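Local coordinates for protein ribulose bisphosphate carboxylase (PDB 2D69) that probably adds carbon dioxide and water to ribulose 1,5-bisphosphate, giving two molecules of 3-phosphoglycerate, in an archaeal AMP degradation pathway, at residues K162-Y170 against F191-R202. Residues are numbered along the deposited sequence; the frame is centred on the assembly and turned at random.
Sequences KMGWSVEEY and FTSFPFNRFEER
N197 ND2 donates to W165 O at 2.8 Å in a nearly straight bond (165° at the hydrogen); W165 O lies in the plane of the amide, whereas the donor sits above the carbonyl plane. A chi1 of -154°, roughly anti, swings the N197 amide across to loop 162-166, and N197 OD1 lies 3.4 Å from V167 CG2. F196 CD1 meets the same W165 O with its ring edge. Beside them, Y170 and F191 form an offset stack, centroids 4.9 Å apart and planes at 25°, F191 CE1 lying over one face of the Y170 ring. M163 SD makes a Met-aromatic contact at the edge of F191, while M163 CE reaches F194 CZ at 3.8 Å.

The second shell fixes these groups. R202 NH1 bonds N197 OD1 at 3.3 Å, and NH1 and NH2 together grip T192 O; F191 CE1 lies over the centre of one face of the guanidinium. A leucine in place of N197 would probably leave W165 O and R202 NH1 each without this amide partner. S166 and E169 form a capping box at the start of helix 167-179, and D187 takes both Y170 OH and R202 NH2.

In the catalytic alpha/beta barrel, the contact joins the loops that follow neighbouring parallel strands 154-157 and 184-186, where they enter helices 167-179 and 199-217, and segment 162-170 begins at K162, predicted to bind substrate.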
loop_
_atom_site.group_PDB
_atom_site.type_symbol
_atom_site.label_atom_id
_atom_site.label_comp_id
_atom_site.label_asym_id
_atom_site.label_seq_id
_atom_site.Cartn_x
_atom_site.Cartn_y
_atom_site.Cartn_z
ATOM N N LYS A 162 -0.938 -43.236 -0.940
ATOM C CA LYS A 162 -0.771 -41.914 -0.360
ATOM C C LYS A 162 -0.395 -40.811 -1.375
ATOM O O LYS A 162 -0.706 -39.629 -1.152
ATOM C CB LYS A 162 0.170 -42.011 0.841
ATOM C CG LYS A 162 1.615 -42.316 0.558
ATOM C CD LYS A 162 2.182 -43.191 1.705
ATOM C CE LYS A 162 3.671 -43.021 1.910
ATOM N NZ LYS A 162 3.997 -41.985 2.946
ATOM N N MET A 163 0.148 -41.214 -2.530
ATOM C CA MET A 163 0.428 -40.280 -3.626
ATOM C C MET A 163 -0.209 -40.693 -4.952
ATOM O O MET A 163 -0.576 -41.842 -5.118
ATOM C CB MET A 163 1.950 -40.171 -3.789
ATOM C CG MET A 163 2.661 -39.867 -2.462
ATOM S SD MET A 163 2.783 -38.085 -2.141
ATOM C CE MET A 163 4.440 -37.849 -2.954
ATOM N N GLY A 164 -0.342 -39.738 -5.874
ATOM C CA GLY A 164 -0.631 -39.986 -7.272
ATOM C C GLY A 164 -1.992 -39.527 -7.703
ATOM O O GLY A 164 -2.349 -39.562 -8.875
ATOM N N TRP A 165 -2.812 -39.155 -6.751
ATOM C CA TRP A 165 -4.185 -38.722 -7.042
ATOM C C TRP A 165 -4.289 -37.372 -7.797
ATOM O O TRP A 165 -3.672 -36.368 -7.394
ATOM C CB TRP A 165 -4.927 -38.507 -5.719
ATOM C CG TRP A 165 -4.905 -39.651 -4.756
ATOM C CD1 TRP A 165 -3.997 -39.871 -3.803
ATOM C CD2 TRP A 165 -5.881 -40.688 -4.639
ATOM N NE1 TRP A 165 -4.314 -40.992 -3.088
ATOM C CE2 TRP A 165 -5.467 -41.528 -3.591
ATOM C CE3 TRP A 165 -7.040 -40.997 -5.321
ATOM C CZ2 TRP A 165 -6.174 -42.653 -3.201
ATOM C CZ3 TRP A 165 -7.780 -42.122 -4.917
ATOM C CH2 TRP A 165 -7.331 -42.930 -3.873
ATOM N N SER A 166 -5.121 -37.355 -8.837
ATOM C CA SER A 166 -5.654 -36.127 -9.419
ATOM C C SER A 166 -6.721 -35.493 -8.519
ATOM O O SER A 166 -7.301 -36.121 -7.639
ATOM C CB SER A 166 -6.298 -36.396 -10.796
ATOM O OG SER A 166 -7.603 -36.920 -10.651
ATOM N N VAL A 167 -6.985 -34.235 -8.795
ATOM C CA VAL A 167 -7.913 -33.469 -8.000
ATOM C C VAL A 167 -9.248 -34.182 -8.020
ATOM O O VAL A 167 -9.866 -34.373 -6.973
ATOM C CB VAL A 167 -7.980 -31.990 -8.507
ATOM C CG1 VAL A 167 -9.049 -31.248 -7.857
ATOM C CG2 VAL A 167 -6.597 -31.304 -8.237
ATOM N N GLU A 168 -9.666 -34.631 -9.194
ATOM C CA GLU A 168 -10.961 -35.293 -9.346
ATOM C C GLU A 168 -11.028 -36.632 -8.603
ATOM O O GLU A 168 -12.017 -36.963 -7.990
ATOM C CB GLU A 168 -11.261 -35.539 -10.831
ATOM C CG GLU A 168 -12.669 -36.058 -11.099
ATOM C CD GLU A 168 -13.755 -35.207 -10.423
ATOM O OE1 GLU A 168 -14.737 -35.765 -9.878
ATOM O OE2 GLU A 168 -13.619 -33.961 -10.409
ATOM N N GLU A 169 -9.945 -37.397 -8.660
ATOM C CA GLU A 169 -9.932 -38.724 -8.051
ATOM C C GLU A 169 -9.925 -38.519 -6.535
ATOM O O GLU A 169 -10.546 -39.263 -5.792
ATOM C CB GLU A 169 -8.706 -39.516 -8.489
ATOM C CG GLU A 169 -8.619 -39.934 -9.959
ATOM C CD GLU A 169 -7.190 -40.315 -10.404
ATOM O OE1 GLU A 169 -6.191 -39.838 -9.838
ATOM O OE2 GLU A 169 -7.034 -41.114 -11.336
ATOM N N TYR A 170 -9.226 -37.475 -6.069
ATOM C CA TYR A 170 -9.149 -37.214 -4.643
ATOM C C TYR A 170 -10.525 -36.776 -4.135
ATOM O O TYR A 170 -10.942 -37.200 -3.076
ATOM C CB TYR A 170 -8.122 -36.144 -4.335
ATOM C CG TYR A 170 -7.424 -36.251 -3.014
ATOM C CD1 TYR A 170 -6.575 -37.316 -2.757
ATOM C CD2 TYR A 170 -7.564 -35.268 -2.024
ATOM C CE1 TYR A 170 -5.891 -37.439 -1.564
ATOM C CE2 TYR A 170 -6.832 -35.377 -0.801
ATOM C CZ TYR A 170 -6.005 -36.478 -0.595
ATOM O OH TYR A 170 -5.224 -36.649 0.553
ATOM N N PHE A 191 2.314 -35.388 0.475
ATOM C CA PHE A 191 1.375 -34.939 -0.547
ATOM C C PHE A 191 1.086 -33.455 -0.408
ATOM O O PHE A 191 0.273 -33.054 0.409
ATOM C CB PHE A 191 0.109 -35.755 -0.398
ATOM C CG PHE A 191 -0.915 -35.523 -1.463
ATOM C CD1 PHE A 191 -2.051 -34.777 -1.192
ATOM C CD2 PHE A 191 -0.804 -36.152 -2.677
ATOM C CE1 PHE A 191 -3.047 -34.616 -2.171
ATOM C CE2 PHE A 191 -1.787 -35.991 -3.673
ATOM C CZ PHE A 191 -2.901 -35.213 -3.417
ATOM N N THR A 192 1.780 -32.624 -1.195
ATOM C CA THR A 192 1.646 -31.161 -1.085
ATOM C C THR A 192 0.941 -30.566 -2.294
ATOM O O THR A 192 -0.274 -30.299 -2.269
ATOM C CB THR A 192 3.010 -30.544 -0.874
ATOM O OG1 THR A 192 3.966 -31.035 -1.842
ATOM C CG2 THR A 192 3.560 -30.948 0.501
ATOM N N SER A 193 1.702 -30.434 -3.366
ATOM C CA SER A 193 1.246 -29.811 -4.579
ATOM C C SER A 193 2.025 -30.385 -5.728
ATOM O O SER A 193 3.232 -30.395 -5.668
ATOM C CB SER A 193 1.400 -28.282 -4.586
ATOM O OG SER A 193 0.558 -27.780 -5.609
ATOM N N PHE A 194 1.301 -30.890 -6.744
ATOM C CA PHE A 194 1.888 -31.465 -7.938
ATOM C C PHE A 194 1.196 -30.944 -9.199
ATOM O O PHE A 194 0.001 -30.452 -9.121
ATOM C CB PHE A 194 1.794 -32.998 -7.834
ATOM C CG PHE A 194 2.279 -33.547 -6.508
ATOM C CD1 PHE A 194 1.381 -33.855 -5.499
ATOM C CD2 PHE A 194 3.621 -33.732 -6.276
ATOM C CE1 PHE A 194 1.845 -34.341 -4.271
ATOM C CE2 PHE A 194 4.079 -34.182 -5.058
ATOM C CZ PHE A 194 3.180 -34.491 -4.053
ATOM N N PRO A 195 1.810 -31.155 -10.368
ATOM C CA PRO A 195 1.177 -30.766 -11.644
ATOM C C PRO A 195 -0.211 -31.329 -11.823
ATOM O O PRO A 195 -1.132 -30.579 -12.276
ATOM C CB PRO A 195 2.112 -31.357 -12.715
ATOM C CG PRO A 195 3.416 -31.557 -12.044
ATOM C CD PRO A 195 3.123 -31.808 -10.601
ATOM N N PHE A 196 -0.381 -32.582 -11.382
ATOM C CA PHE A 196 -1.653 -33.316 -11.524
ATOM C C PHE A 196 -2.580 -33.063 -10.320
ATOM O O PHE A 196 -3.718 -33.474 -10.317
ATOM C CB PHE A 196 -1.416 -34.840 -11.732
ATOM C CG PHE A 196 -0.491 -35.445 -10.735
ATOM C CD1 PHE A 196 -0.956 -35.861 -9.503
ATOM C CD2 PHE A 196 0.868 -35.558 -11.022
ATOM C CE1 PHE A 196 -0.068 -36.384 -8.546
ATOM C CE2 PHE A 196 1.759 -36.085 -10.095
ATOM C CZ PHE A 196 1.305 -36.496 -8.854
ATOM N N ASN A 197 -2.053 -32.445 -9.268
ATOM C CA ASN A 197 -2.860 -32.058 -8.102
ATOM C C ASN A 197 -2.329 -30.773 -7.470
ATOM O O ASN A 197 -1.685 -30.780 -6.421
ATOM C CB ASN A 197 -2.925 -33.187 -7.043
ATOM C CG ASN A 197 -4.170 -33.121 -6.176
ATOM O OD1 ASN A 197 -4.486 -32.075 -5.643
ATOM N ND2 ASN A 197 -4.899 -34.243 -6.053
ATOM N N ARG A 198 -2.621 -29.657 -8.112
ATOM C CA ARG A 198 -2.183 -28.363 -7.640
ATOM C C ARG A 198 -2.951 -27.958 -6.403
ATOM O O ARG A 198 -4.184 -28.032 -6.400
ATOM C CB ARG A 198 -2.373 -27.272 -8.717
ATOM C CG ARG A 198 -1.189 -27.061 -9.609
ATOM C CD ARG A 198 -1.282 -25.853 -10.600
ATOM N NE ARG A 198 -1.144 -24.515 -10.006
ATOM C CZ ARG A 198 -2.151 -23.656 -9.816
ATOM N NH1 ARG A 198 -3.378 -23.978 -10.174
ATOM N NH2 ARG A 198 -1.924 -22.458 -9.307
ATOM N N PHE A 199 -2.219 -27.453 -5.409
ATOM C CA PHE A 199 -2.783 -27.120 -4.130
ATOM C C PHE A 199 -4.033 -26.265 -4.274
ATOM O O PHE A 199 -5.114 -26.604 -3.731
ATOM C CB PHE A 199 -1.759 -26.408 -3.197
ATOM C CG PHE A 199 -2.290 -26.255 -1.811
ATOM C CD1 PHE A 199 -3.125 -25.154 -1.463
ATOM C CD2 PHE A 199 -2.104 -27.275 -0.886
ATOM C CE1 PHE A 199 -3.708 -25.066 -0.190
ATOM C CE2 PHE A 199 -2.645 -27.159 0.393
ATOM C CZ PHE A 199 -3.498 -26.080 0.733
ATOM N N GLU A 200 -3.950 -25.186 -5.039
ATOM C CA GLU A 200 -5.155 -24.307 -5.116
ATOM C C GLU A 200 -6.359 -24.908 -5.802
ATOM O O GLU A 200 -7.584 -24.560 -5.516
ATOM C CB GLU A 200 -4.815 -22.930 -5.721
ATOM C CG GLU A 200 -5.964 -21.920 -5.392
ATOM C CD GLU A 200 -5.606 -20.453 -5.604
ATOM O OE1 GLU A 200 -6.408 -19.585 -5.163
ATOM O OE2 GLU A 200 -4.538 -20.175 -6.210
ATOM N N GLU A 201 -6.076 -25.786 -6.754
ATOM C CA GLU A 201 -7.143 -26.547 -7.429
ATOM C C GLU A 201 -7.750 -27.558 -6.461
ATOM O O GLU A 201 -8.947 -27.711 -6.395
ATOM C CB GLU A 201 -6.608 -27.222 -8.686
ATOM C CG GLU A 201 -6.177 -26.234 -9.772
ATOM C CD GLU A 201 -5.540 -26.900 -11.004
ATOM O OE1 GLU A 201 -4.838 -26.136 -11.742
ATOM O OE2 GLU A 201 -5.751 -28.149 -11.236
ATOM N N ARG A 202 -6.914 -28.204 -5.658
ATOM C CA ARG A 202 -7.408 -29.115 -4.634
ATOM C C ARG A 202 -8.281 -28.384 -3.595
ATOM O O ARG A 202 -9.404 -28.842 -3.314
ATOM C CB ARG A 202 -6.258 -29.806 -3.930
ATOM C CG ARG A 202 -6.714 -30.974 -3.086
ATOM C CD ARG A 202 -5.582 -31.892 -2.758
ATOM N NE ARG A 202 -4.740 -31.458 -1.645
ATOM C CZ ARG A 202 -3.469 -31.090 -1.782
ATOM N NH1 ARG A 202 -2.924 -30.973 -2.987
ATOM N NH2 ARG A 202 -2.755 -30.868 -0.701
HETATM O O HOH W 1 -5.994 -32.684 -11.597
#